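Local coordinates for gSG7 salivary protein (Anopheles stephensi, PDB 6XMB) that acts as a mosquito salivary anticoagulant, blocking reciprocal activation of host factor XII and prekallikrein and thus bradykinin release, and weakly inhibits the alternative complement pathway, at residues H30-G35 against P100-G105; F82-H87 against M92-A97; Y45-S50 against S112-L117; A26-R31 against A78-N83. All coordinates share one frame; numbering follows the deposited sequence.

How the interactions relate
Three helices account for the fold, and the four contacts sample how they are joined. Interactions 1 and 4 are buried and leave helix 6-49 from overlapping segments: interaction 1 reaches helix 92-116 through a tyrosine hydroxyl and a leucine methyl, interaction 4 reaches helix 59-80 through two aromatic rings. Interaction 2 is partly buried and closes the loop between those two helices with a disulfide and an exposed histidine–aspartate pair; it touches interactions 1 and 4. Interaction 3, partly buried, again joins helices 6-49 and 92-116, with a long salt bridge and lysine methylenes packed against a leucine. Interactions 2 and 3 lie on opposite sides of the chain's centre.

Interaction 1. Residues H30-G35 against P100-G105; sequences HRAKYG and PTYLDG
A chi1 of 168° swings the Tyr102 phenol away from its backbone N and carries it from helix 92-116 across to Ala32; Leu103, with CG anti to the carbonyl carbon instead, sends its CD2 methyl to Gly35. The two neighbours thus take different first torsions and meet residues about one helical turn apart. Tyr102 OH donates to Ala32 O at 2.8 Å. The acceptor lies at the edge of the phenol ring, in its plane, whereas the hydroxyl approaches the carbonyl from outside the peptide plane, at a C=O...O angle of 118°. The bond gives the hydroxyl of this buried tyrosine an acceptor and anchors the far end of the ring to the backbone of helix 6-49. Carbon contacts flank the bond: Ala32 CB lies 4.2 Å from Tyr102 CZ, and Ala32 CA is 3.8 Å from Tyr102 CE2. At Gly35, where the backbone carries no side chain, Leu103 CD2 comes within 3.6 Å of CA. The two segments run nearly parallel, their axes 10.6 Å apart and inclined at 22°. Helix 59-80 joins the contact through Phe76, whose ring stacks with Tyr102, while Phe22 of the second subunit packs on Ala32, so this buried seam between helices 6-49 and 92-116 is bordered by helix 59-80 and by the partner chain.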
loop_
_atom_site.group_PDB
_atom_site.type_symbol
_atom_site.label_atom_id
_atom_site.label_comp_id
_atom_site.label_asym_id
_atom_site.label_seq_id
_atom_site.Cartn_x
_atom_site.Cartn_y
_atom_site.Cartn_z
ATOM N N HIS A 30 4.379 5.732 3.648
ATOM C CA HIS A 30 5.013 6.925 4.172
ATOM C C HIS A 30 6.511 6.903 3.892
ATOM O O HIS A 30 7.068 7.884 3.403
ATOM C CB HIS A 30 4.698 7.035 5.677
ATOM C CG HIS A 30 5.724 7.785 6.476
ATOM N ND1 HIS A 30 5.784 9.165 6.515
ATOM C CD2 HIS A 30 6.717 7.346 7.290
ATOM C CE1 HIS A 30 6.770 9.544 7.313
ATOM N NE2 HIS A 30 7.354 8.459 7.796
ATOM N N ARG A 31 7.177 5.785 4.183
ATOM C CA ARG A 31 8.604 5.673 3.873
ATOM C C ARG A 31 8.871 5.846 2.387
ATOM O O ARG A 31 9.863 6.470 1.999
ATOM C CB ARG A 31 9.142 4.310 4.320
ATOM C CG ARG A 31 8.939 4.022 5.798
ATOM C CD ARG A 31 9.736 5.022 6.652
ATOM N NE ARG A 31 11.176 4.892 6.485
ATOM C CZ ARG A 31 12.070 5.556 7.228
ATOM N NH1 ARG A 31 11.667 6.380 8.196
ATOM N NH2 ARG A 31 13.364 5.390 7.005
ATOM N N ALA A 32 8.010 5.273 1.535
ATOM C CA ALA A 32 8.236 5.371 0.093
ATOM C C ALA A 32 8.079 6.804 -0.381
ATOM O O ALA A 32 8.875 7.280 -1.195
ATOM C CB ALA A 32 7.270 4.443 -0.664
ATOM N N LYS A 33 7.083 7.522 0.149
ATOM C CA LYS A 33 6.879 8.913 -0.249
ATOM C C LYS A 33 8.045 9.786 0.183
ATOM O O LYS A 33 8.528 10.621 -0.589
ATOM C CB LYS A 33 5.579 9.463 0.332
ATOM C CG LYS A 33 5.413 10.945 0.030
ATOM C CD LYS A 33 4.317 11.620 0.866
ATOM C CE LYS A 33 2.940 11.099 0.482
ATOM N NZ LYS A 33 1.913 12.168 0.186
ATOM N N TYR A 34 8.511 9.623 1.418
ATOM C CA TYR A 34 9.596 10.482 1.868
ATOM C C TYR A 34 10.928 10.037 1.286
ATOM O O TYR A 34 11.832 10.852 1.133
ATOM C CB TYR A 34 9.609 10.545 3.402
ATOM C CG TYR A 34 8.488 11.443 3.955
ATOM C CD1 TYR A 34 7.243 10.920 4.328
ATOM C CD2 TYR A 34 8.669 12.815 4.083
ATOM C CE1 TYR A 34 6.216 11.743 4.818
ATOM C CE2 TYR A 34 7.643 13.643 4.573
ATOM C CZ TYR A 34 6.425 13.101 4.935
ATOM O OH TYR A 34 5.426 13.931 5.412
ATOM N N GLY A 35 11.065 8.775 0.909
ATOM C CA GLY A 35 12.187 8.410 0.055
ATOM C C GLY A 35 12.256 9.262 -1.207
ATOM O O GLY A 35 13.294 9.819 -1.543
ATOM N N PRO A 100 16.820 0.106 1.839
ATOM C CA PRO A 100 18.087 0.666 1.339
ATOM C C PRO A 100 18.246 0.494 -0.168
ATOM O O PRO A 100 18.593 1.452 -0.864
ATOM C CB PRO A 100 19.152 -0.110 2.131
ATOM C CG PRO A 100 18.432 -0.634 3.334
ATOM C CD PRO A 100 17.058 -0.938 2.858
ATOM N N THR A 101 17.956 -0.697 -0.689
ATOM C CA THR A 101 17.917 -0.909 -2.138
ATOM C C THR A 101 17.082 0.164 -2.840
ATOM O O THR A 101 17.527 0.766 -3.818
ATOM C CB THR A 101 17.365 -2.310 -2.426
ATOM O OG1 THR A 101 18.250 -3.296 -1.875
ATOM C CG2 THR A 101 17.192 -2.543 -3.924
ATOM N N TYR A 102 15.881 0.450 -2.315
ATOM C CA TYR A 102 14.998 1.451 -2.918
ATOM C C TYR A 102 15.582 2.854 -2.828
ATOM O O TYR A 102 15.531 3.615 -3.800
ATOM C CB TYR A 102 13.631 1.385 -2.239
ATOM C CG TYR A 102 12.651 2.528 -2.509
ATOM C CD1 TYR A 102 11.946 2.609 -3.727
ATOM C CD2 TYR A 102 12.381 3.491 -1.521
ATOM C CE1 TYR A 102 11.025 3.624 -3.961
ATOM C CE2 TYR A 102 11.468 4.507 -1.737
ATOM C CZ TYR A 102 10.776 4.571 -2.949
ATOM O OH TYR A 102 9.859 5.596 -3.166
ATOM N N LEU A 103 16.119 3.228 -1.665
ATOM C CA LEU A 103 16.708 4.552 -1.522
ATOM C C LEU A 103 17.956 4.681 -2.377
ATOM O O LEU A 103 18.170 5.712 -3.017
ATOM C CB LEU A 103 17.023 4.827 -0.045
ATOM C CG LEU A 103 15.799 4.989 0.854
ATOM C CD1 LEU A 103 16.193 5.245 2.310
ATOM C CD2 LEU A 103 14.901 6.092 0.335
ATOM N N ASP A 104 18.800 3.652 -2.404
ATOM C CA ASP A 104 19.936 3.677 -3.323
ATOM C C ASP A 104 19.478 3.721 -4.783
ATOM O O ASP A 104 20.162 4.301 -5.628
ATOM C CB ASP A 104 20.844 2.467 -3.082
ATOM C CG ASP A 104 22.131 2.530 -3.891
ATOM O OD1 ASP A 104 23.008 3.369 -3.579
ATOM O OD2 ASP A 104 22.283 1.728 -4.852
ATOM N N GLY A 105 18.309 3.153 -5.091
ATOM C CA GLY A 105 17.786 3.272 -6.445
ATOM C C GLY A 105 17.398 4.695 -6.796
ATOM O O GLY A 105 17.736 5.201 -7.871
#

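Interaction 2. Residues F82-H87 against M92-A97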
loop_
_atom_site.group_PDB
_atom_site.type_symbol
_atom_site.label_atom_id
_atom_site.label_comp_id
_atom_site.label_asym_id
_atom_site.label_seq_id
_atom_site.Cartn_x
_atom_site.Cartn_y
_atom_site.Cartn_z
ATOM N N PHE A 82 5.305 -9.851 -0.548
ATOM C CA PHE A 82 5.314 -11.245 -0.972
ATOM C C PHE A 82 6.703 -11.748 -1.346
ATOM O O PHE A 82 6.904 -12.964 -1.411
ATOM C CB PHE A 82 4.356 -11.434 -2.150
ATOM C CG PHE A 82 4.674 -10.570 -3.337
ATOM C CD1 PHE A 82 5.647 -10.953 -4.257
ATOM C CD2 PHE A 82 3.994 -9.377 -3.539
ATOM C CE1 PHE A 82 5.938 -10.160 -5.351
ATOM C CE2 PHE A 82 4.279 -8.575 -4.628
ATOM C CZ PHE A 82 5.247 -8.969 -5.543
ATOM N N ASN A 83 7.665 -10.860 -1.597
ATOM C CA ASN A 83 8.980 -11.301 -2.040
ATOM C C ASN A 83 10.018 -11.245 -0.929
ATOM O O ASN A 83 11.221 -11.253 -1.214
ATOM C CB ASN A 83 9.444 -10.486 -3.247
ATOM C CG ASN A 83 10.271 -11.312 -4.216
ATOM O OD1 ASN A 83 11.479 -11.462 -4.041
ATOM N ND2 ASN A 83 9.620 -11.859 -5.240
ATOM N N CYS A 84 9.577 -11.198 0.327
ATOM C CA CYS A 84 10.469 -11.183 1.485
ATOM C C CYS A 84 11.025 -12.591 1.700
ATOM O O CYS A 84 10.278 -13.517 2.045
ATOM C CB CYS A 84 9.715 -10.666 2.710
ATOM S SG CYS A 84 10.770 -10.159 4.082
ATOM N N HIS A 85 12.345 -12.746 1.519
ATOM C CA HIS A 85 12.933 -14.064 1.273
ATOM C C HIS A 85 12.766 -15.016 2.457
ATOM O O HIS A 85 12.621 -16.230 2.260
ATOM C CB HIS A 85 14.415 -13.918 0.909
ATOM N N ASP A 86 12.791 -14.501 3.686
ATOM C CA ASP A 86 12.675 -15.372 4.852
ATOM C C ASP A 86 12.263 -14.591 6.095
ATOM O O ASP A 86 13.023 -14.514 7.066
ATOM C CB ASP A 86 13.998 -16.108 5.099
ATOM N N HIS A 87 11.057 -14.025 6.077
ATOM C CA HIS A 87 10.562 -13.227 7.193
ATOM C C HIS A 87 9.039 -13.232 7.178
ATOM O O HIS A 87 8.405 -13.595 6.183
ATOM C CB HIS A 87 11.091 -11.791 7.134
ATOM C CG HIS A 87 12.298 -11.550 7.984
ATOM N ND1 HIS A 87 12.293 -11.735 9.351
ATOM C CD2 HIS A 87 13.543 -11.120 7.667
ATOM C CE1 HIS A 87 13.487 -11.443 9.836
ATOM N NE2 HIS A 87 14.262 -11.063 8.835
ATOM N N MET A 92 9.089 -5.236 10.142
ATOM C CA MET A 92 10.168 -4.256 10.063
ATOM C C MET A 92 11.442 -4.866 9.516
ATOM O O MET A 92 12.289 -4.137 8.992
ATOM C CB MET A 92 10.474 -3.646 11.434
ATOM C CG MET A 92 9.450 -2.643 11.900
ATOM S SD MET A 92 9.109 -1.407 10.631
ATOM C CE MET A 92 7.571 -2.049 9.890
ATOM N N ASP A 93 11.599 -6.183 9.642
ATOM C CA ASP A 93 12.780 -6.831 9.102
ATOM C C ASP A 93 12.725 -6.905 7.583
ATOM O O ASP A 93 13.771 -6.843 6.930
ATOM C CB ASP A 93 12.936 -8.215 9.716
ATOM C CG ASP A 93 12.920 -8.179 11.230
ATOM O OD1 ASP A 93 13.552 -7.266 11.818
ATOM O OD2 ASP A 93 12.268 -9.059 11.831
ATOM N N CYS A 94 11.528 -7.018 7.000
ATOM C CA CYS A 94 11.426 -6.929 5.546
ATOM C C CYS A 94 11.788 -5.529 5.060
ATOM O O CYS A 94 12.526 -5.375 4.075
ATOM C CB CYS A 94 10.021 -7.319 5.081
ATOM S SG CYS A 94 9.589 -9.058 5.349
ATOM N N LEU A 95 11.294 -4.503 5.760
ATOM C CA LEU A 95 11.648 -3.126 5.438
ATOM C C LEU A 95 13.151 -2.913 5.514
ATOM O O LEU A 95 13.734 -2.269 4.636
ATOM C CB LEU A 95 10.919 -2.177 6.387
ATOM C CG LEU A 95 10.464 -0.828 5.851
ATOM C CD1 LEU A 95 9.380 -1.018 4.824
ATOM C CD2 LEU A 95 9.959 0.021 6.989
ATOM N N GLU A 96 13.801 -3.452 6.553
ATOM C CA GLU A 96 15.243 -3.290 6.703
ATOM C C GLU A 96 16.014 -3.808 5.495
ATOM O O GLU A 96 17.127 -3.336 5.231
ATOM C CB GLU A 96 15.729 -3.999 7.968
ATOM N N ALA A 97 15.458 -4.760 4.751
ATOM C CA ALA A 97 16.185 -5.325 3.622
ATOM C C ALA A 97 15.882 -4.609 2.310
ATOM O O ALA A 97 16.782 -4.442 1.472
ATOM C CB ALA A 97 15.859 -6.810 3.491
#
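His87 turns one face of its imidazole to Asp93, and beside this pair Cys84 and Cys94 are joined covalently: the disulfide closes a loop between helix 59-80 and the start of helix 92-116. The histidine and aspartate side chains cross at about a right angle. Asp93 CB sits over the middle of the ring, 3.3 Å from the centroid and 16° off the ring normal, which makes a close CH-pi contact. Beyond it the carboxylate is not laid flat on the imidazole, since the two planes differ by 38°; Asp93 OD2 comes 3.3 Å from His87 CE1. No hydrogen bond links the two residues, but the nearby negative charge would probably raise the proton affinity of the histidine. Both side chains are exposed, so solvent is likely to temper that effect.

The disulfide is the firmer part of the contact and lies on its more buried flank. Cys84 SG stands anti to its own backbone N and Cys94 SG anti to its carbonyl carbon, two different torsions that bring the sulfurs to bonding distance, with a left-handed chi3 of -104°. The next residue, Leu95, points away from the loop and packs on Phe76 of helix 59-80, so the disulfide and this apolar contact hold the same turn of helix. The histidine also leans on the bridge itself: His87 CB lies 3.6 Å from Cys94 SG.

Interaction 3. Residues Y45-S50 against S112-L117; sequences YLKAMS and STEQCL
Glu114 OE1 and Lys47 NZ, 3.7 Å apart, form a long salt bridge between helix 6-49 and helix 92-116, near one end of the three-helix fold. The separation makes it more an electrostatic attraction than a tight ion pair, and most of the contact is made by the methylenes of the lysine. With CG anti to the backbone N (chi1 -175°) and a bend at chi2 (76°), the Lys47 chain passes obliquely across the glutamate carboxylate: Lys47 CB comes 3.5 Å from Glu114 OE2, and Lys47 CD is likewise 3.5 Å from Glu114 OE1. Both oxygens therefore border the aliphatic part of the chain. Leu117 covers another part of it, its side chain sliding past the lysine in the opposite direction. Outside the pair, the adjoining Cys116 is disulfide-bonded to Cys61, which ties this end of helix 92-116 to helix 59-80, and Leu117 packs on Leu62 of that helix. Met12 and Leu11 of the second subunit pack on Tyr45 and Ala48, respectively. On the apolar side, the closest approach is Leu117 CD2 to Lys47 CG, at 4.0 Å.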
loop_
_atom_site.group_PDB
_atom_site.type_symbol
_atom_site.label_atom_id
_atom_site.label_comp_id
_atom_site.label_asym_id
_atom_site.label_seq_id
_atom_site.Cartn_x
_atom_site.Cartn_y
_atom_site.Cartn_z
ATOM N N TYR A 45 15.587 19.590 -7.151
ATOM C CA TYR A 45 15.230 20.992 -6.975
ATOM C C TYR A 45 16.468 21.869 -6.932
ATOM O O TYR A 45 16.417 23.025 -7.362
ATOM C CB TYR A 45 14.414 21.197 -5.700
ATOM C CG TYR A 45 12.927 20.943 -5.856
ATOM C CD1 TYR A 45 12.337 20.882 -7.115
ATOM C CD2 TYR A 45 12.107 20.778 -4.740
ATOM C CE1 TYR A 45 10.962 20.652 -7.261
ATOM C CE2 TYR A 45 10.741 20.557 -4.877
ATOM C CZ TYR A 45 10.180 20.495 -6.134
ATOM O OH TYR A 45 8.833 20.271 -6.263
ATOM N N LEU A 46 17.582 21.341 -6.408
ATOM C CA LEU A 46 18.832 22.094 -6.388
ATOM C C LEU A 46 19.314 22.367 -7.800
ATOM O O LEU A 46 19.638 23.509 -8.150
ATOM C CB LEU A 46 19.899 21.331 -5.603
ATOM C CG LEU A 46 19.626 21.081 -4.111
ATOM C CD1 LEU A 46 20.715 20.209 -3.495
ATOM C CD2 LEU A 46 19.523 22.381 -3.350
ATOM N N LYS A 47 19.361 21.323 -8.626
ATOM C CA LYS A 47 19.803 21.468 -10.003
ATOM C C LYS A 47 18.955 22.481 -10.753
ATOM O O LYS A 47 19.474 23.261 -11.556
ATOM C CB LYS A 47 19.754 20.110 -10.685
ATOM C CG LYS A 47 20.315 20.092 -12.103
ATOM C CD LYS A 47 21.835 20.132 -12.081
ATOM C CE LYS A 47 22.432 19.642 -13.401
ATOM N NZ LYS A 47 23.926 19.584 -13.302
ATOM N N ALA A 48 17.647 22.488 -10.506
ATOM C CA ALA A 48 16.756 23.339 -11.283
ATOM C C ALA A 48 17.018 24.811 -11.010
ATOM O O ALA A 48 16.987 25.637 -11.928
ATOM C CB ALA A 48 15.303 22.996 -10.967
ATOM N N MET A 49 17.269 25.159 -9.748
ATOM C CA MET A 49 17.407 26.563 -9.382
ATOM C C MET A 49 18.733 27.136 -9.842
ATOM O O MET A 49 18.813 28.329 -10.148
ATOM C CB MET A 49 17.240 26.723 -7.875
ATOM C CG MET A 49 15.814 26.993 -7.482
ATOM S SD MET A 49 15.611 26.989 -5.701
ATOM C CE MET A 49 16.676 28.356 -5.223
ATOM N N SER A 50 19.775 26.310 -9.892
ATOM C CA SER A 50 21.043 26.695 -10.498
ATOM C C SER A 50 21.026 26.241 -11.956
ATOM O O SER A 50 21.588 25.214 -12.325
ATOM C CB SER A 50 22.207 26.086 -9.732
ATOM O OG SER A 50 22.390 24.716 -10.075
ATOM N N SER A 112 21.294 10.290 -12.704
ATOM C CA SER A 112 21.095 10.176 -14.145
ATOM C C SER A 112 20.033 11.148 -14.641
ATOM O O SER A 112 20.101 11.600 -15.790
ATOM C CB SER A 112 20.710 8.744 -14.510
ATOM O OG SER A 112 19.399 8.429 -14.077
ATOM N N THR A 113 19.042 11.467 -13.803
ATOM C CA THR A 113 18.074 12.499 -14.159
ATOM C C THR A 113 18.741 13.864 -14.237
ATOM O O THR A 113 18.429 14.665 -15.125
ATOM C CB THR A 113 16.928 12.529 -13.143
ATOM O OG1 THR A 113 16.391 11.215 -12.998
ATOM C CG2 THR A 113 15.834 13.458 -13.604
ATOM N N GLU A 114 19.646 14.155 -13.306
ATOM C CA GLU A 114 20.384 15.408 -13.385
ATOM C C GLU A 114 21.119 15.524 -14.714
ATOM O O GLU A 114 21.146 16.597 -15.324
ATOM C CB GLU A 114 21.369 15.515 -12.227
ATOM C CG GLU A 114 20.776 16.065 -10.938
ATOM C CD GLU A 114 21.769 16.944 -10.192
ATOM O OE1 GLU A 114 22.892 17.113 -10.724
ATOM O OE2 GLU A 114 21.435 17.475 -9.098
ATOM N N GLN A 115 21.686 14.415 -15.197
ATOM C CA GLN A 115 22.513 14.473 -16.398
ATOM C C GLN A 115 21.690 14.721 -17.659
ATOM O O GLN A 115 22.149 15.440 -18.549
ATOM C CB GLN A 115 23.342 13.196 -16.532
ATOM C CG GLN A 115 24.465 13.055 -15.487
ATOM C CD GLN A 115 25.607 14.075 -15.656
ATOM O OE1 GLN A 115 25.508 15.220 -15.204
ATOM N NE2 GLN A 115 26.695 13.650 -16.295
ATOM N N CYS A 116 20.478 14.169 -17.756
ATOM C CA CYS A 116 19.642 14.376 -18.934
ATOM C C CYS A 116 18.646 15.520 -18.787
ATOM O O CYS A 116 17.801 15.695 -19.669
ATOM C CB CYS A 116 18.880 13.093 -19.311
ATOM S SG CYS A 116 17.744 12.284 -18.095
ATOM N N LEU A 117 18.729 16.309 -17.712
ATOM C CA LEU A 117 17.659 17.260 -17.413
ATOM C C LEU A 117 17.586 18.379 -18.449
ATOM O O LEU A 117 16.503 18.714 -18.942
ATOM C CB LEU A 117 17.857 17.832 -16.016
ATOM C CG LEU A 117 16.645 18.586 -15.479
ATOM C CD1 LEU A 117 15.439 17.664 -15.392
ATOM C CD2 LEU A 117 16.982 19.163 -14.130
#

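Interaction 4. Residues A26-R31 against A78-N83; sequences AFYLHR and AGFSFN
Tyr28 and Phe80 make this contact by themselves, two buried aromatic residues from helix 6-49 and from the last turn of helix 59-80. Their rings are nearly parallel, with planes at 21°, but slid apart until centroids stand 5.5 Å from each other, so they hardly overlap. What covers the face of Phe80 is the root of the tyrosine: Tyr28 CB lies 4.1 Å from the Phe80 ring centroid in a CH-pi contact, and 3.7 Å from Phe80 CE2. Both residues have CG anti to the backbone N (chi1 163° and 176°), and the side chains run past each other in opposite directions, each ring moving alongside the stem of the other; Phe80 CB is thus 4.0 Å from Tyr28 CD1.

The next shell positions the tyrosine: its OH is hydrogen-bonded to Glu73 OE1, which anchors the end of the ring, and Tyr77 meets the ring edge-to-face. Behind Phe80 the helix gives way to a turn in which Ala78 O accepts two backbone bonds, from Ser81 N at 3.2 Å and Asn83 N at 2.8 Å, reaching it from opposite faces of the carbonyl plane. Farther out, Leu95 of helix 92-116 packs against both Phe27 and Phe80, while Leu29 of the second subunit packs on Ala26, and Lys25 of that subunit on Leu29 of this chain; the aromatic pair thus lies where helices 6-49 and 59-80 meet, beside helix 92-116.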
loop_
_atom_site.group_PDB
_atom_site.type_symbol
_atom_site.label_atom_id
_atom_site.label_comp_id
_atom_site.label_asym_id
_atom_site.label_seq_id
_atom_site.Cartn_x
_atom_site.Cartn_y
_atom_site.Cartn_z
ATOM N N ALA A 26 0.540 1.319 5.825
ATOM C CA ALA A 26 0.545 2.776 5.719
ATOM C C ALA A 26 1.916 3.347 6.061
ATOM O O ALA A 26 2.303 4.397 5.523
ATOM C CB ALA A 26 -0.510 3.391 6.632
ATOM N N PHE A 27 2.648 2.672 6.952
ATOM C CA PHE A 27 4.030 3.044 7.229
ATOM C C PHE A 27 4.911 2.837 5.997
ATOM O O PHE A 27 5.764 3.680 5.699
ATOM C CB PHE A 27 4.550 2.226 8.404
ATOM C CG PHE A 27 5.918 2.588 8.834
ATOM C CD1 PHE A 27 6.178 3.824 9.404
ATOM C CD2 PHE A 27 6.956 1.687 8.713
ATOM C CE1 PHE A 27 7.451 4.165 9.823
ATOM C CE2 PHE A 27 8.246 2.035 9.142
ATOM C CZ PHE A 27 8.474 3.268 9.700
ATOM N N TYR A 28 4.718 1.715 5.283
ATOM C CA TYR A 28 5.419 1.482 4.021
ATOM C C TYR A 28 5.222 2.662 3.075
ATOM O O TYR A 28 6.175 3.176 2.495
ATOM C CB TYR A 28 4.939 0.179 3.335
ATOM C CG TYR A 28 5.366 0.204 1.871
ATOM C CD1 TYR A 28 6.624 -0.231 1.500
ATOM C CD2 TYR A 28 4.564 0.788 0.897
ATOM C CE1 TYR A 28 7.057 -0.126 0.203
ATOM C CE2 TYR A 28 4.984 0.912 -0.381
ATOM C CZ TYR A 28 6.234 0.438 -0.731
ATOM O OH TYR A 28 6.671 0.560 -2.020
ATOM N N LEU A 29 3.971 3.090 2.889
ATOM C CA LEU A 29 3.691 4.168 1.945
ATOM C C LEU A 29 4.400 5.436 2.345
ATOM O O LEU A 29 4.907 6.172 1.492
ATOM C CB LEU A 29 2.198 4.438 1.876
ATOM C CG LEU A 29 1.421 3.601 0.890
ATOM C CD1 LEU A 29 -0.064 3.965 0.968
ATOM C CD2 LEU A 29 1.990 3.854 -0.485
ATOM N N HIS A 30 4.379 5.732 3.648
ATOM C CA HIS A 30 5.013 6.925 4.172
ATOM C C HIS A 30 6.511 6.903 3.892
ATOM O O HIS A 30 7.068 7.884 3.403
ATOM C CB HIS A 30 4.698 7.035 5.677
ATOM C CG HIS A 30 5.724 7.785 6.476
ATOM N ND1 HIS A 30 5.784 9.165 6.515
ATOM C CD2 HIS A 30 6.717 7.346 7.290
ATOM C CE1 HIS A 30 6.770 9.544 7.313
ATOM N NE2 HIS A 30 7.354 8.459 7.796
ATOM N N ARG A 31 7.177 5.785 4.183
ATOM C CA ARG A 31 8.604 5.673 3.873
ATOM C C ARG A 31 8.871 5.846 2.387
ATOM O O ARG A 31 9.863 6.470 1.999
ATOM C CB ARG A 31 9.142 4.310 4.320
ATOM C CG ARG A 31 8.939 4.022 5.798
ATOM C CD ARG A 31 9.736 5.022 6.652
ATOM N NE ARG A 31 11.176 4.892 6.485
ATOM C CZ ARG A 31 12.070 5.556 7.228
ATOM N NH1 ARG A 31 11.667 6.380 8.196
ATOM N NH2 ARG A 31 13.364 5.390 7.005
ATOM N N ALA A 78 7.234 -5.096 -3.313
ATOM C CA ALA A 78 7.436 -6.534 -3.426
ATOM C C ALA A 78 8.397 -7.034 -2.357
ATOM O O ALA A 78 8.161 -8.074 -1.738
ATOM C CB ALA A 78 7.941 -6.890 -4.827
ATOM N N GLY A 79 9.478 -6.298 -2.105
ATOM C CA GLY A 79 10.391 -6.700 -1.049
ATOM C C GLY A 79 9.752 -6.645 0.324
ATOM O O GLY A 79 10.010 -7.497 1.177
ATOM N N PHE A 80 8.904 -5.641 0.555
ATOM C CA PHE A 80 8.232 -5.507 1.843
ATOM C C PHE A 80 7.214 -6.619 2.057
ATOM O O PHE A 80 6.966 -7.023 3.199
ATOM C CB PHE A 80 7.569 -4.127 1.926
ATOM C CG PHE A 80 6.753 -3.896 3.167
ATOM C CD1 PHE A 80 7.348 -3.890 4.422
ATOM C CD2 PHE A 80 5.388 -3.638 3.075
ATOM C CE1 PHE A 80 6.597 -3.654 5.574
ATOM C CE2 PHE A 80 4.623 -3.405 4.226
ATOM C CZ PHE A 80 5.232 -3.412 5.472
ATOM N N SER A 81 6.645 -7.148 0.976
ATOM C CA SER A 81 5.521 -8.067 1.088
ATOM C C SER A 81 5.854 -9.478 0.610
ATOM O O SER A 81 6.593 -10.219 1.270
ATOM C CB SER A 81 4.330 -7.509 0.300
ATOM O OG SER A 81 4.668 -7.312 -1.066
ATOM N N PHE A 82 5.305 -9.851 -0.548
ATOM C CA PHE A 82 5.314 -11.245 -0.972
ATOM C C PHE A 82 6.703 -11.748 -1.346
ATOM O O PHE A 82 6.904 -12.964 -1.411
ATOM C CB PHE A 82 4.356 -11.434 -2.150
ATOM C CG PHE A 82 4.674 -10.570 -3.337
ATOM C CD1 PHE A 82 5.647 -10.953 -4.257
ATOM C CD2 PHE A 82 3.994 -9.377 -3.539
ATOM C CE1 PHE A 82 5.938 -10.160 -5.351
ATOM C CE2 PHE A 82 4.279 -8.575 -4.628
ATOM C CZ PHE A 82 5.247 -8.969 -5.543
ATOM N N ASN A 83 7.665 -10.860 -1.597
ATOM C CA ASN A 83 8.980 -11.301 -2.040
ATOM C C ASN A 83 10.018 -11.245 -0.929
ATOM O O ASN A 83 11.221 -11.253 -1.214
ATOM C CB ASN A 83 9.444 -10.486 -3.247
ATOM C CG ASN A 83 10.271 -11.312 -4.216
ATOM O OD1 ASN A 83 11.479 -11.462 -4.041
ATOM N ND2 ASN A 83 9.620 -11.859 -5.240
#